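Local coordinates for Mll2253 protein (Mesorhizobium loti, PDB 3Q63) that is of unknown function but belongs to the AHA1 family and has a Bet v 1-like fold, whose members often bind hydrophobic ligands, at residues E14-H19 against T100-H105; P20-W25 against E69-L74; W37-D42 against I53-G58; A86-S91 against G112-Q117; V93-T98 against L106-S111. All blocks are in the same frame, centred on the assembly; numbering follows the deposited sequence.

Interaction 1 of 5, residues E14-H19 against T100-H105; sequences ERQISH and TPTGTH
Ile17 and Thr104 form a hydrogen-bonded antiparallel pair: Ile17 N donates to Thr104 O, and Thr104 N returns a bond of 2.8 Å to Ile17 O. The axes of strands 14-17 and 103-105 confirm the pairing, being 4.7 Å apart with directions 174° from each other. Among side-chain bonds, Thr104 OG1 donates to His19 O at 2.7 Å, in the plane of that carbonyl. Gln16 and Thr100 reach tip to tip, Gln16 NE2 giving a 3.0 Å bond to Thr100 OG1 at an N-H...O angle of 149°. The same NE2 binds a water that is also held by Ser18 OG and Thr102 OG1. A weaker CA-H...O contact sets Gly103 CA 3.3 Å from Ile17 O, where any CB would collide. Around the His105 ring, Arg15 O lies over one face, toward the rim, and Glu14 OE1 in plane at the edge, 3.2 Å from His105 CE1. On the other face of the sheet Ile17 packs on Leu24 and on Leu139 of helix 118-141. Pairing of the first strand with the last is characteristic of the Bet v 1-like helix-grip fold.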
# COMPACT_ATOMS: atom_id res chain seq x y z
N GLU B 14 -2.61 18.00 10.17
CA GLU B 14 -2.91 18.21 11.59
C GLU B 14 -4.31 17.71 11.91
O GLU B 14 -5.20 17.73 11.06
CB GLU B 14 -2.78 19.69 11.93
CG GLU B 14 -1.43 20.30 11.54
CD GLU B 14 -1.26 21.74 11.99
OE1 GLU B 14 -0.90 21.96 13.16
OE2 GLU B 14 -1.48 22.66 11.18
N ARG B 15 -4.50 17.25 13.14
CA ARG B 15 -5.77 16.72 13.56
C ARG B 15 -5.95 16.91 15.05
O ARG B 15 -4.98 16.83 15.81
CB ARG B 15 -5.85 15.21 13.24
CG ARG B 15 -5.88 14.84 11.74
CD ARG B 15 -7.30 14.75 11.21
NE ARG B 15 -7.37 14.29 9.82
CZ ARG B 15 -7.03 15.04 8.77
NH1 ARG B 15 -6.60 16.28 8.93
NH2 ARG B 15 -7.12 14.53 7.54
N GLN B 16 -7.18 17.17 15.47
CA GLN B 16 -7.49 17.31 16.89
C GLN B 16 -8.08 15.96 17.27
O GLN B 16 -9.10 15.55 16.71
CB GLN B 16 -8.52 18.42 17.12
CG GLN B 16 -9.02 18.53 18.55
CD GLN B 16 -7.90 18.77 19.55
OE1 GLN B 16 -7.11 19.72 19.42
NE2 GLN B 16 -7.83 17.92 20.56
N ILE B 17 -7.43 15.26 18.19
CA ILE B 17 -7.88 13.94 18.61
C ILE B 17 -8.45 13.96 20.02
O ILE B 17 -7.80 14.43 20.96
CB ILE B 17 -6.72 12.91 18.55
CG1 ILE B 17 -6.16 12.84 17.12
CG2 ILE B 17 -7.21 11.53 18.99
CD1 ILE B 17 -5.02 11.85 16.93
N SER B 18 -9.68 13.47 20.15
CA SER B 18 -10.39 13.43 21.43
C SER B 18 -9.94 12.30 22.35
O SER B 18 -10.78 11.56 22.89
CB SER B 18 -11.89 13.33 21.18
OG SER B 18 -12.39 14.51 20.59
N HIS B 19 -8.64 12.16 22.52
CA HIS B 19 -8.07 11.13 23.37
C HIS B 19 -6.82 11.72 24.01
O HIS B 19 -6.20 12.63 23.45
CB HIS B 19 -7.72 9.88 22.56
CG HIS B 19 -8.92 9.20 21.97
ND1 HIS B 19 -9.69 8.31 22.69
CD2 HIS B 19 -9.52 9.35 20.77
CE1 HIS B 19 -10.72 7.94 21.95
NE2 HIS B 19 -10.65 8.55 20.79
N THR B 100 -4.17 18.97 24.83
CA THR B 100 -5.21 20.00 24.78
C THR B 100 -6.25 19.60 25.83
O THR B 100 -6.25 18.48 26.30
CB THR B 100 -5.91 20.05 23.41
OG1 THR B 100 -6.53 18.78 23.16
CG2 THR B 100 -4.92 20.37 22.30
N PRO B 101 -7.15 20.53 26.18
CA PRO B 101 -8.21 20.28 27.17
C PRO B 101 -9.10 19.08 26.87
O PRO B 101 -9.47 18.35 27.79
CB PRO B 101 -9.00 21.59 27.15
CG PRO B 101 -7.93 22.60 26.90
CD PRO B 101 -7.13 21.95 25.79
N THR B 102 -9.45 18.88 25.60
CA THR B 102 -10.32 17.77 25.22
C THR B 102 -9.56 16.55 24.67
O THR B 102 -10.17 15.54 24.31
CB THR B 102 -11.38 18.19 24.16
OG1 THR B 102 -10.74 18.56 22.93
CG2 THR B 102 -12.20 19.37 24.66
N GLY B 103 -8.24 16.64 24.59
CA GLY B 103 -7.48 15.51 24.09
C GLY B 103 -6.04 15.80 23.69
O GLY B 103 -5.23 16.21 24.52
N THR B 104 -5.74 15.61 22.41
CA THR B 104 -4.39 15.82 21.93
C THR B 104 -4.37 16.32 20.50
O THR B 104 -5.05 15.77 19.64
CB THR B 104 -3.58 14.53 21.96
OG1 THR B 104 -3.84 13.83 23.18
CG2 THR B 104 -2.10 14.83 21.86
N HIS B 105 -3.59 17.36 20.26
CA HIS B 105 -3.47 17.88 18.91
C HIS B 105 -2.25 17.20 18.27
O HIS B 105 -1.15 17.24 18.81
CB HIS B 105 -3.28 19.40 18.95
CG HIS B 105 -2.98 20.01 17.62
ND1 HIS B 105 -1.73 19.95 17.04
CD2 HIS B 105 -3.77 20.67 16.74
CE1 HIS B 105 -1.76 20.54 15.86
NE2 HIS B 105 -2.98 20.99 15.65
O HOH W 1 -10.33 16.67 21.17

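Interaction 2 of 5, residues P20-W25 against E69-L74; sequences PPEKLW and EPNKTL
Trp25 of helix 21-29 lays its indole against the tight turn between strands 60-69 and 73-77, where a classic beta bulge sets Lys72 and Thr73 opposite Glu69. The close part is ring on backbone. Asn71 N stands over the centre of one indole face, 3.2 Å from Trp25 CD2. Over the same face, nearer the rim, Pro70 CA makes a CH-pi contact, 3.9 Å from the centroid of the six-membered ring and 22° off its normal. At the edge, Trp25 CH2 comes to 3.2 Å from Thr73 O. Apolar packing adds Trp25 CZ3 on Leu74 CB at 3.8 Å. Trp25 CG stands anti to the backbone N (chi1 -179°), and the ring beyond it lies against the turn. The segments share no hydrogen bond, so the fit rests on shape. The solvent side is looser: Pro21 CB stays 4.2 Å from Asn71 O, and the Glu22 side chain passes obliquely by the Asn71 amide, Glu22 CG 3.9 Å from Asn71 OD1. That oxygen turns back into the close part. The Asn71 and Trp25 side chains cross at about a right angle, amide and ring planes 74° apart, with Asn71 OD1 3.3 Å from Trp25 CB.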
# COMPACT_ATOMS: atom_id res chain seq x y z
N PRO B 20 -6.45 11.23 25.20
CA PRO B 20 -5.26 11.71 25.90
C PRO B 20 -3.99 11.36 25.15
O PRO B 20 -3.96 10.36 24.42
CB PRO B 20 -5.36 11.03 27.27
CG PRO B 20 -6.15 9.79 26.98
CD PRO B 20 -7.21 10.29 26.03
N PRO B 21 -2.93 12.17 25.31
CA PRO B 21 -1.65 11.93 24.63
C PRO B 21 -1.07 10.53 24.83
O PRO B 21 -0.57 9.93 23.87
CB PRO B 21 -0.75 13.04 25.20
CG PRO B 21 -1.36 13.32 26.55
CD PRO B 21 -2.83 13.29 26.26
N GLU B 22 -1.16 10.00 26.04
CA GLU B 22 -0.62 8.66 26.31
C GLU B 22 -1.22 7.56 25.43
O GLU B 22 -0.51 6.66 24.98
CB GLU B 22 -0.84 8.29 27.78
CG GLU B 22 -0.08 9.17 28.73
CD GLU B 22 -0.70 10.55 28.85
OE1 GLU B 22 0.04 11.52 29.14
OE2 GLU B 22 -1.94 10.65 28.66
N LYS B 23 -2.52 7.65 25.20
CA LYS B 23 -3.24 6.69 24.37
C LYS B 23 -2.79 6.84 22.92
O LYS B 23 -2.49 5.86 22.24
CB LYS B 23 -4.74 6.93 24.49
CG LYS B 23 -5.62 6.10 23.59
CD LYS B 23 -6.09 4.84 24.28
CE LYS B 23 -7.59 4.66 24.11
NZ LYS B 23 -8.34 5.77 24.78
N LEU B 24 -2.74 8.08 22.45
CA LEU B 24 -2.31 8.36 21.08
C LEU B 24 -0.88 7.83 20.93
O LEU B 24 -0.56 7.15 19.96
CB LEU B 24 -2.33 9.87 20.82
CG LEU B 24 -2.68 10.38 19.42
CD1 LEU B 24 -2.22 11.82 19.30
CD2 LEU B 24 -2.02 9.52 18.34
N TRP B 25 -0.02 8.15 21.89
CA TRP B 25 1.37 7.73 21.84
C TRP B 25 1.53 6.23 21.65
O TRP B 25 2.38 5.78 20.87
CB TRP B 25 2.12 8.17 23.11
CG TRP B 25 3.58 7.76 23.09
CD1 TRP B 25 4.15 6.72 23.76
CD2 TRP B 25 4.63 8.38 22.34
NE1 TRP B 25 5.49 6.65 23.48
CE2 TRP B 25 5.81 7.65 22.61
CE3 TRP B 25 4.69 9.47 21.46
CZ2 TRP B 25 7.04 7.99 22.03
CZ3 TRP B 25 5.92 9.80 20.89
CH2 TRP B 25 7.07 9.06 21.18
N GLU B 69 10.59 11.14 21.93
CA GLU B 69 10.33 11.90 23.14
C GLU B 69 8.93 11.52 23.60
O GLU B 69 7.93 12.11 23.17
CB GLU B 69 10.42 13.40 22.84
CG GLU B 69 10.21 14.28 24.04
CD GLU B 69 10.57 15.72 23.75
OE1 GLU B 69 10.02 16.29 22.77
OE2 GLU B 69 11.40 16.29 24.49
N PRO B 70 8.84 10.51 24.48
CA PRO B 70 7.60 9.97 25.04
C PRO B 70 6.44 10.94 25.17
O PRO B 70 6.56 12.01 25.76
CB PRO B 70 8.06 9.39 26.36
CG PRO B 70 9.39 8.83 26.00
CD PRO B 70 10.00 9.97 25.20
N ASN B 71 5.32 10.54 24.57
CA ASN B 71 4.09 11.32 24.58
C ASN B 71 4.23 12.69 23.94
O ASN B 71 3.29 13.48 23.99
CB ASN B 71 3.57 11.47 26.01
CG ASN B 71 3.46 10.15 26.73
OD1 ASN B 71 2.93 9.17 26.20
ND2 ASN B 71 3.96 10.11 27.96
N LYS B 72 5.37 12.98 23.33
CA LYS B 72 5.55 14.30 22.72
C LYS B 72 5.99 14.33 21.26
O LYS B 72 5.32 14.94 20.42
CB LYS B 72 6.54 15.12 23.56
CG LYS B 72 6.06 15.42 24.97
CD LYS B 72 7.08 16.24 25.75
CE LYS B 72 6.58 16.57 27.15
NZ LYS B 72 7.54 17.44 27.89
N THR B 73 7.11 13.67 20.96
CA THR B 73 7.64 13.65 19.61
C THR B 73 8.14 12.29 19.16
O THR B 73 8.69 11.52 19.94
CB THR B 73 8.81 14.65 19.46
OG1 THR B 73 8.41 15.93 19.96
CG2 THR B 73 9.20 14.80 18.00
N LEU B 74 7.95 12.00 17.87
CA LEU B 74 8.40 10.75 17.29
C LEU B 74 8.76 10.99 15.83
O LEU B 74 7.95 11.51 15.06
CB LEU B 74 7.30 9.69 17.38
CG LEU B 74 7.58 8.35 16.69
CD1 LEU B 74 8.84 7.71 17.26
CD2 LEU B 74 6.38 7.43 16.87

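Interaction 3 of 5, residues W37-D42 against I53-G58; sequences WLMKND and ISADWG
Ile53 carries the apolar centre of this contact, in a small antiparallel beta hairpin where 40-41, a short and weakly bonded edge strand, meets strand 50-54 at one end of the sheet. Ile53 CD1 meets Leu38 CD2 at 3.8 Å, the two side chains crossing at about a right angle, and Ile53 CG1 lies 4.2 Å from Asn41 CB. CG2 faces the side chain of Met39, a selenomethionine, but the modelled approach there is too short to carry weight. CG of Met39 sits between the backbone N and the carbonyl carbon (chi1 70°), and the chain, bent at chi3, crosses Ile53 at about a right angle. Met39 SE lies 3.6 Å from Ser54 O and 4.1 Å from Ala55 CB. Leu38 also touches Phe131 of helix 118-141, whereas Met39 packs on Trp57 of the second subunit. Further out, Ser54 N donates to Lys40 O at 3.0 Å with an N-H...O angle of 154°, and Ile53 CA adds a CA-H...O contact to the same oxygen. The touching parts of the two segments diverge by 113°, consistent with so short a pairing. At the polar edge, Ser54 OG is hydrogen-bonded to Arg119 NE of the second subunit, whose NH1 forms a salt bridge with Asp56 OD1. A water accepts from Lys40 N at 2.9 Å, while Lys40 CB rests 3.3 Å from Ser54 O.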
# COMPACT_ATOMS: atom_id res chain seq x y z
N TRP B 37 -3.90 0.89 12.00
CA TRP B 37 -4.25 2.08 11.23
C TRP B 37 -3.28 2.34 10.09
O TRP B 37 -3.60 3.04 9.14
CB TRP B 37 -4.31 3.32 12.13
CG TRP B 37 -3.03 3.63 12.86
CD1 TRP B 37 -2.64 3.13 14.07
CD2 TRP B 37 -1.97 4.48 12.42
NE1 TRP B 37 -1.41 3.62 14.41
CE2 TRP B 37 -0.97 4.46 13.42
CE3 TRP B 37 -1.77 5.27 11.28
CZ2 TRP B 37 0.21 5.18 13.31
CZ3 TRP B 37 -0.58 6.00 11.17
CH2 TRP B 37 0.39 5.95 12.18
N LEU B 38 -2.08 1.77 10.19
CA LEU B 38 -1.08 1.94 9.15
C LEU B 38 -0.96 0.62 8.40
O LEU B 38 -1.74 0.36 7.48
CB LEU B 38 0.25 2.35 9.78
CG LEU B 38 1.32 2.80 8.80
CD1 LEU B 38 0.88 4.07 8.07
CD2 LEU B 38 2.60 3.05 9.57
N MSE B 39 0.00 -0.21 8.79
CA MSE B 39 0.19 -1.52 8.18
C MSE B 39 1.31 -2.29 8.89
O MSE B 39 1.95 -1.77 9.81
CB MSE B 39 0.51 -1.40 6.68
CG MSE B 39 1.88 -0.83 6.37
SE MSE B 39 2.10 -0.36 4.48
CE MSE B 39 1.47 1.48 4.53
N LYS B 40 1.50 -3.53 8.46
CA LYS B 40 2.52 -4.44 8.98
C LYS B 40 3.83 -3.70 9.23
O LYS B 40 4.28 -2.93 8.38
CB LYS B 40 2.76 -5.56 7.98
CG LYS B 40 3.04 -6.93 8.59
CD LYS B 40 4.27 -6.95 9.46
CE LYS B 40 4.58 -8.38 9.92
NZ LYS B 40 4.81 -9.29 8.76
N ASN B 41 4.44 -3.95 10.38
CA ASN B 41 5.68 -3.27 10.71
C ASN B 41 6.37 -3.93 11.89
O ASN B 41 5.76 -4.71 12.62
CB ASN B 41 5.39 -1.83 11.12
CG ASN B 41 4.63 -1.76 12.43
OD1 ASN B 41 3.42 -2.01 12.48
ND2 ASN B 41 5.34 -1.45 13.51
N ASP B 42 7.65 -3.61 12.06
CA ASP B 42 8.45 -4.11 13.17
C ASP B 42 9.11 -2.92 13.87
O ASP B 42 10.30 -2.94 14.18
CB ASP B 42 9.51 -5.12 12.69
CG ASP B 42 10.38 -4.57 11.56
OD1 ASP B 42 11.53 -5.06 11.42
OD2 ASP B 42 9.93 -3.69 10.80
N ILE B 53 7.97 -1.16 6.94
CA ILE B 53 6.53 -1.03 6.99
C ILE B 53 6.16 -1.63 5.64
O ILE B 53 6.59 -1.14 4.60
CB ILE B 53 6.11 0.46 7.08
CG1 ILE B 53 6.63 1.06 8.39
CG2 ILE B 53 4.60 0.59 7.05
CD1 ILE B 53 6.22 2.52 8.60
N SER B 54 5.40 -2.73 5.65
CA SER B 54 5.04 -3.40 4.41
C SER B 54 3.55 -3.69 4.24
O SER B 54 2.81 -3.85 5.21
CB SER B 54 5.83 -4.71 4.29
OG SER B 54 5.49 -5.62 5.33
N ALA B 55 3.13 -3.75 2.98
CA ALA B 55 1.74 -4.00 2.62
C ALA B 55 1.50 -5.43 2.16
O ALA B 55 2.44 -6.13 1.77
CB ALA B 55 1.33 -3.03 1.51
N ASP B 56 0.25 -5.87 2.17
CA ASP B 56 -0.05 -7.24 1.75
C ASP B 56 0.22 -7.50 0.27
O ASP B 56 0.49 -8.64 -0.10
CB ASP B 56 -1.51 -7.60 2.06
CG ASP B 56 -1.79 -7.71 3.55
OD1 ASP B 56 -0.84 -7.98 4.32
OD2 ASP B 56 -2.96 -7.55 3.95
N TRP B 57 0.16 -6.46 -0.55
CA TRP B 57 0.38 -6.62 -1.99
C TRP B 57 1.85 -6.61 -2.43
O TRP B 57 2.14 -6.71 -3.63
CB TRP B 57 -0.39 -5.54 -2.75
CG TRP B 57 -0.24 -4.15 -2.22
CD1 TRP B 57 -1.04 -3.53 -1.30
CD2 TRP B 57 0.73 -3.18 -2.63
NE1 TRP B 57 -0.64 -2.23 -1.12
CE2 TRP B 57 0.45 -1.99 -1.92
CE3 TRP B 57 1.80 -3.20 -3.52
CZ2 TRP B 57 1.20 -0.83 -2.09
CZ3 TRP B 57 2.55 -2.04 -3.69
CH2 TRP B 57 2.25 -0.87 -2.98
N GLY B 58 2.76 -6.47 -1.47
CA GLY B 58 4.18 -6.48 -1.78
C GLY B 58 4.97 -5.20 -1.56
O GLY B 58 6.19 -5.26 -1.44
O HOH W 2 -0.32 -4.65 6.47

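Interaction 4 of 5, residues A86-S91 against G112-Q117; sequences AFDLRS and GFRPDQ
Gly112 opens the second segment close to Arg90: its CA makes a CA-H...O contact of 3.4 Å to Arg90 O, and a CB there would run into that oxygen. A water 2.7 Å from Gly112 O accepts from Arg90 N, and so bridges the two backbones; it also reaches Gln117 OE1. Next, Phe113 CE1 comes to 3.7 Å from Leu89 CD1, the side chains meeting obliquely. The chain of Arg114 bends at chi2 and chi3; Asp88 O lies in plane at the guanidinium edge, 3.5 Å from Arg114 NH1. Arg114 NH2 forms a salt bridge of 2.7 Å with Asp116 OD1, inside the type I turn from Arg114 to Gln117. Gln117, extended beyond CG (chi2 -179°), closes the contact with both ends of its amide. OE1 takes a nearly straight bond from Arg114 N, 2.8 Å long at 171°, while Gln117 NE2 gives Asp88 O a weak, bent one of 2.8 Å and also bonds Pro85 O. An alanine in place of Gln117 would probably leave Arg114 N, the water and the carbonyl oxygens of Asp88 and Pro85 without these mates, and free the loop to shift from the turn. The contact lies where strand 103-113 passes into helix 118-141, with Gln117 at the N-cap. Phe113 packs on Ala120 and Ala124 of that helix and pairs through its backbone with Arg9 of strand 9-17.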
# COMPACT_ATOMS: atom_id res chain seq x y z
N ALA B 86 11.47 9.13 -9.75
CA ALA B 86 10.09 9.50 -9.47
C ALA B 86 9.58 8.72 -8.26
O ALA B 86 8.69 9.19 -7.54
CB ALA B 86 9.22 9.21 -10.69
N PHE B 87 10.15 7.54 -8.04
CA PHE B 87 9.76 6.67 -6.93
C PHE B 87 10.81 6.54 -5.84
O PHE B 87 10.51 6.11 -4.73
CB PHE B 87 9.40 5.28 -7.47
CG PHE B 87 8.16 5.26 -8.31
CD1 PHE B 87 6.92 5.48 -7.73
CD2 PHE B 87 8.23 5.05 -9.68
CE1 PHE B 87 5.76 5.49 -8.51
CE2 PHE B 87 7.08 5.05 -10.47
CZ PHE B 87 5.84 5.28 -9.88
N ASP B 88 12.05 6.89 -6.16
CA ASP B 88 13.15 6.82 -5.19
C ASP B 88 12.86 7.81 -4.07
O ASP B 88 13.31 8.95 -4.10
CB ASP B 88 14.47 7.15 -5.89
CG ASP B 88 15.67 6.93 -5.00
OD1 ASP B 88 15.82 5.81 -4.47
OD2 ASP B 88 16.47 7.87 -4.84
N LEU B 89 12.10 7.37 -3.07
CA LEU B 89 11.70 8.22 -1.95
C LEU B 89 12.65 8.25 -0.77
O LEU B 89 13.13 7.23 -0.31
CB LEU B 89 10.31 7.80 -1.47
CG LEU B 89 9.57 8.64 -0.42
CD1 LEU B 89 9.39 10.07 -0.92
CD2 LEU B 89 8.22 8.00 -0.15
N ARG B 90 12.92 9.46 -0.29
CA ARG B 90 13.79 9.68 0.85
C ARG B 90 13.12 10.78 1.66
O ARG B 90 13.08 11.94 1.24
CB ARG B 90 15.17 10.13 0.37
CG ARG B 90 16.17 10.33 1.47
CD ARG B 90 17.51 10.76 0.91
NE ARG B 90 18.51 10.94 1.95
CZ ARG B 90 18.45 11.88 2.89
NH1 ARG B 90 19.41 11.97 3.80
NH2 ARG B 90 17.44 12.75 2.91
N SER B 91 12.59 10.42 2.82
CA SER B 91 11.90 11.43 3.62
C SER B 91 11.91 11.14 5.11
O SER B 91 12.27 10.04 5.56
CB SER B 91 10.45 11.53 3.15
OG SER B 91 9.74 10.35 3.49
N GLY B 112 11.24 15.92 2.57
CA GLY B 112 12.20 15.17 1.77
C GLY B 112 11.75 14.99 0.34
O GLY B 112 12.47 14.44 -0.49
N PHE B 113 10.53 15.44 0.04
CA PHE B 113 9.98 15.32 -1.30
C PHE B 113 10.70 16.24 -2.29
O PHE B 113 10.76 17.45 -2.09
CB PHE B 113 8.49 15.66 -1.27
CG PHE B 113 7.64 14.65 -0.55
CD1 PHE B 113 7.39 13.40 -1.13
CD2 PHE B 113 7.12 14.93 0.71
CE1 PHE B 113 6.63 12.45 -0.46
CE2 PHE B 113 6.36 13.98 1.39
CZ PHE B 113 6.11 12.73 0.80
N ARG B 114 11.26 15.65 -3.34
CA ARG B 114 11.97 16.42 -4.36
C ARG B 114 10.99 17.04 -5.34
O ARG B 114 9.85 16.58 -5.47
CB ARG B 114 12.94 15.51 -5.12
CG ARG B 114 14.11 15.02 -4.30
CD ARG B 114 14.53 13.64 -4.77
NE ARG B 114 14.80 13.61 -6.20
CZ ARG B 114 14.84 12.50 -6.93
NH1 ARG B 114 14.61 11.33 -6.36
NH2 ARG B 114 15.10 12.56 -8.23
N PRO B 115 11.42 18.09 -6.06
CA PRO B 115 10.56 18.77 -7.04
C PRO B 115 10.20 17.90 -8.24
O PRO B 115 9.33 18.25 -9.04
CB PRO B 115 11.40 19.99 -7.43
CG PRO B 115 12.79 19.46 -7.34
CD PRO B 115 12.76 18.71 -6.03
N ASP B 116 10.88 16.77 -8.36
CA ASP B 116 10.64 15.84 -9.47
C ASP B 116 9.81 14.65 -9.01
O ASP B 116 9.71 13.63 -9.71
CB ASP B 116 11.99 15.38 -10.04
CG ASP B 116 12.88 14.75 -8.98
OD1 ASP B 116 12.63 13.59 -8.60
OD2 ASP B 116 13.84 15.42 -8.53
N GLN B 117 9.21 14.78 -7.83
CA GLN B 117 8.39 13.72 -7.24
C GLN B 117 6.99 14.27 -6.92
O GLN B 117 6.53 14.22 -5.78
CB GLN B 117 9.04 13.19 -5.96
CG GLN B 117 10.47 12.74 -6.17
CD GLN B 117 11.10 12.19 -4.91
OE1 GLN B 117 11.17 12.87 -3.88
NE2 GLN B 117 11.58 10.95 -4.98
O HOH W 3 12.77 12.06 -1.66

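Interaction 5 of 5, residues V93-T98 against L106-S111; sequences VTFTLT and LRMEQS
Val93 splits its two methyls between neighbours on strand 103-113: CG1, anti to the backbone N (chi1 170°), lies 3.8 Å from SE of the selenomethionine Met108, and Val93 CG2 lies 3.7 Å from Gln110 NE2. Gln110 OE1 is itself hydrogen-bonded to Trp128 NE1, and NE2 to Ser91 OG. An alanine at Val93 would probably open a gap beside Met108 SE and remove the CG2 packing from Gln110. Phe95 crosses Met108 obliquely, Phe95 CE1 3.5 Å from Met108 CG. Leu106 CD1 lies at the Phe95 ring edge. Leu97 and Leu106 instead lie side by side, pointing the same way, their CD1 atoms 4.0 Å apart. On the opposite face Thr96 and Arg107 also run side by side, joined through a water. Arg107 NH2 forms a 3.0 Å salt bridge with Glu109 OE1, and Glu109 CD stands over one guanidinium face, toward its rim. Backbone bonds pair Thr94 with Glu109 and Thr96 with Arg107. The face bearing Phe95 and Met108 turns to helix 118-141, in the antiparallel hairpin of the last two strands of a Bet v 1-like sheet.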
# COMPACT_ATOMS: atom_id res chain seq x y z
N VAL B 93 9.44 11.47 8.57
CA VAL B 93 8.11 11.65 9.10
C VAL B 93 8.25 11.97 10.58
O VAL B 93 8.88 11.21 11.32
CB VAL B 93 7.25 10.36 8.96
CG1 VAL B 93 5.95 10.51 9.73
CG2 VAL B 93 6.94 10.08 7.48
N THR B 94 7.69 13.10 11.02
CA THR B 94 7.77 13.50 12.43
C THR B 94 6.38 13.79 12.98
O THR B 94 5.63 14.58 12.41
CB THR B 94 8.68 14.75 12.63
OG1 THR B 94 10.02 14.46 12.20
CG2 THR B 94 8.71 15.16 14.10
N PHE B 95 6.03 13.14 14.09
CA PHE B 95 4.73 13.35 14.74
C PHE B 95 4.95 14.24 15.95
O PHE B 95 5.92 14.07 16.69
CB PHE B 95 4.14 12.02 15.22
CG PHE B 95 3.87 11.04 14.12
CD1 PHE B 95 2.68 11.10 13.39
CD2 PHE B 95 4.80 10.05 13.80
CE1 PHE B 95 2.43 10.20 12.35
CE2 PHE B 95 4.56 9.15 12.77
CZ PHE B 95 3.38 9.22 12.04
N THR B 96 4.05 15.19 16.17
CA THR B 96 4.16 16.09 17.31
C THR B 96 2.83 16.08 18.05
O THR B 96 1.78 16.39 17.48
CB THR B 96 4.53 17.53 16.87
OG1 THR B 96 5.76 17.49 16.14
CG2 THR B 96 4.71 18.44 18.09
N LEU B 97 2.88 15.68 19.32
CA LEU B 97 1.70 15.60 20.17
C LEU B 97 1.67 16.79 21.12
O LEU B 97 2.64 17.05 21.84
CB LEU B 97 1.70 14.29 20.97
CG LEU B 97 1.52 12.99 20.18
CD1 LEU B 97 2.73 12.75 19.28
CD2 LEU B 97 1.34 11.83 21.13
N THR B 98 0.56 17.52 21.12
CA THR B 98 0.40 18.67 21.99
C THR B 98 -0.87 18.47 22.79
O THR B 98 -1.96 18.43 22.24
CB THR B 98 0.28 19.98 21.17
OG1 THR B 98 1.44 20.14 20.34
CG2 THR B 98 0.17 21.19 22.11
N LEU B 106 -2.48 16.55 17.13
CA LEU B 106 -1.42 15.83 16.43
C LEU B 106 -1.02 16.50 15.11
O LEU B 106 -1.88 16.85 14.30
CB LEU B 106 -1.88 14.39 16.13
CG LEU B 106 -0.94 13.53 15.28
CD1 LEU B 106 0.35 13.30 16.05
CD2 LEU B 106 -1.58 12.20 14.91
N ARG B 107 0.28 16.67 14.91
CA ARG B 107 0.80 17.24 13.68
C ARG B 107 1.75 16.22 13.07
O ARG B 107 2.56 15.62 13.79
CB ARG B 107 1.59 18.53 13.94
CG ARG B 107 2.09 19.21 12.66
CD ARG B 107 2.89 20.48 12.96
NE ARG B 107 4.18 20.17 13.55
CZ ARG B 107 5.02 21.08 14.03
NH1 ARG B 107 4.70 22.37 13.98
NH2 ARG B 107 6.19 20.71 14.56
N MSE B 108 1.65 16.01 11.77
CA MSE B 108 2.53 15.07 11.08
C MSE B 108 3.23 15.86 9.99
O MSE B 108 2.58 16.51 9.17
CB MSE B 108 1.70 13.94 10.47
CG MSE B 108 2.51 12.77 9.91
SE MSE B 108 3.59 13.15 8.33
CE MSE B 108 2.26 13.94 7.17
N GLU B 109 4.55 15.84 10.01
CA GLU B 109 5.33 16.53 9.00
C GLU B 109 6.19 15.49 8.31
O GLU B 109 6.94 14.76 8.96
CB GLU B 109 6.23 17.60 9.62
CG GLU B 109 5.50 18.79 10.22
CD GLU B 109 6.46 19.73 10.94
OE1 GLU B 109 6.94 19.36 12.04
OE2 GLU B 109 6.73 20.82 10.40
N GLN B 110 6.07 15.41 6.99
CA GLN B 110 6.86 14.48 6.19
C GLN B 110 7.58 15.32 5.14
O GLN B 110 6.96 15.83 4.20
CB GLN B 110 5.97 13.44 5.51
CG GLN B 110 6.72 12.57 4.50
CD GLN B 110 5.92 11.37 4.02
OE1 GLN B 110 4.70 11.44 3.89
NE2 GLN B 110 6.61 10.26 3.75
N SER B 111 8.89 15.46 5.32
CA SER B 111 9.71 16.25 4.42
C SER B 111 10.69 15.38 3.65
O SER B 111 10.96 14.25 4.05
CB SER B 111 10.48 17.28 5.22
OG SER B 111 11.26 16.61 6.20
O HOH W 4 5.24 17.10 13.71

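Overall arrangement
From the N terminus, strand 9-17 leads into interaction 1, which closes a loop of 80 residues by pairing with strand 103-113. Interaction 2 follows at once, nested inside that loop, and sets helix 21-29 against the turn before strand 73-77. Interaction 3 is nested inside interaction 2 and joins the far end of the sheet, its centre about 26 Å from that of interaction 1. Interactions 4 and 5 open after 2 and 3 have closed, 5 nested inside 4; both cross interaction 1, sharing strand 103-113 with it. Interaction 4 joins the loop before strand 92-100 to the end of strand 103-113, just ahead of helix 118-141. Contacts 1, 2 and 5 touch through backbone bonds or packing.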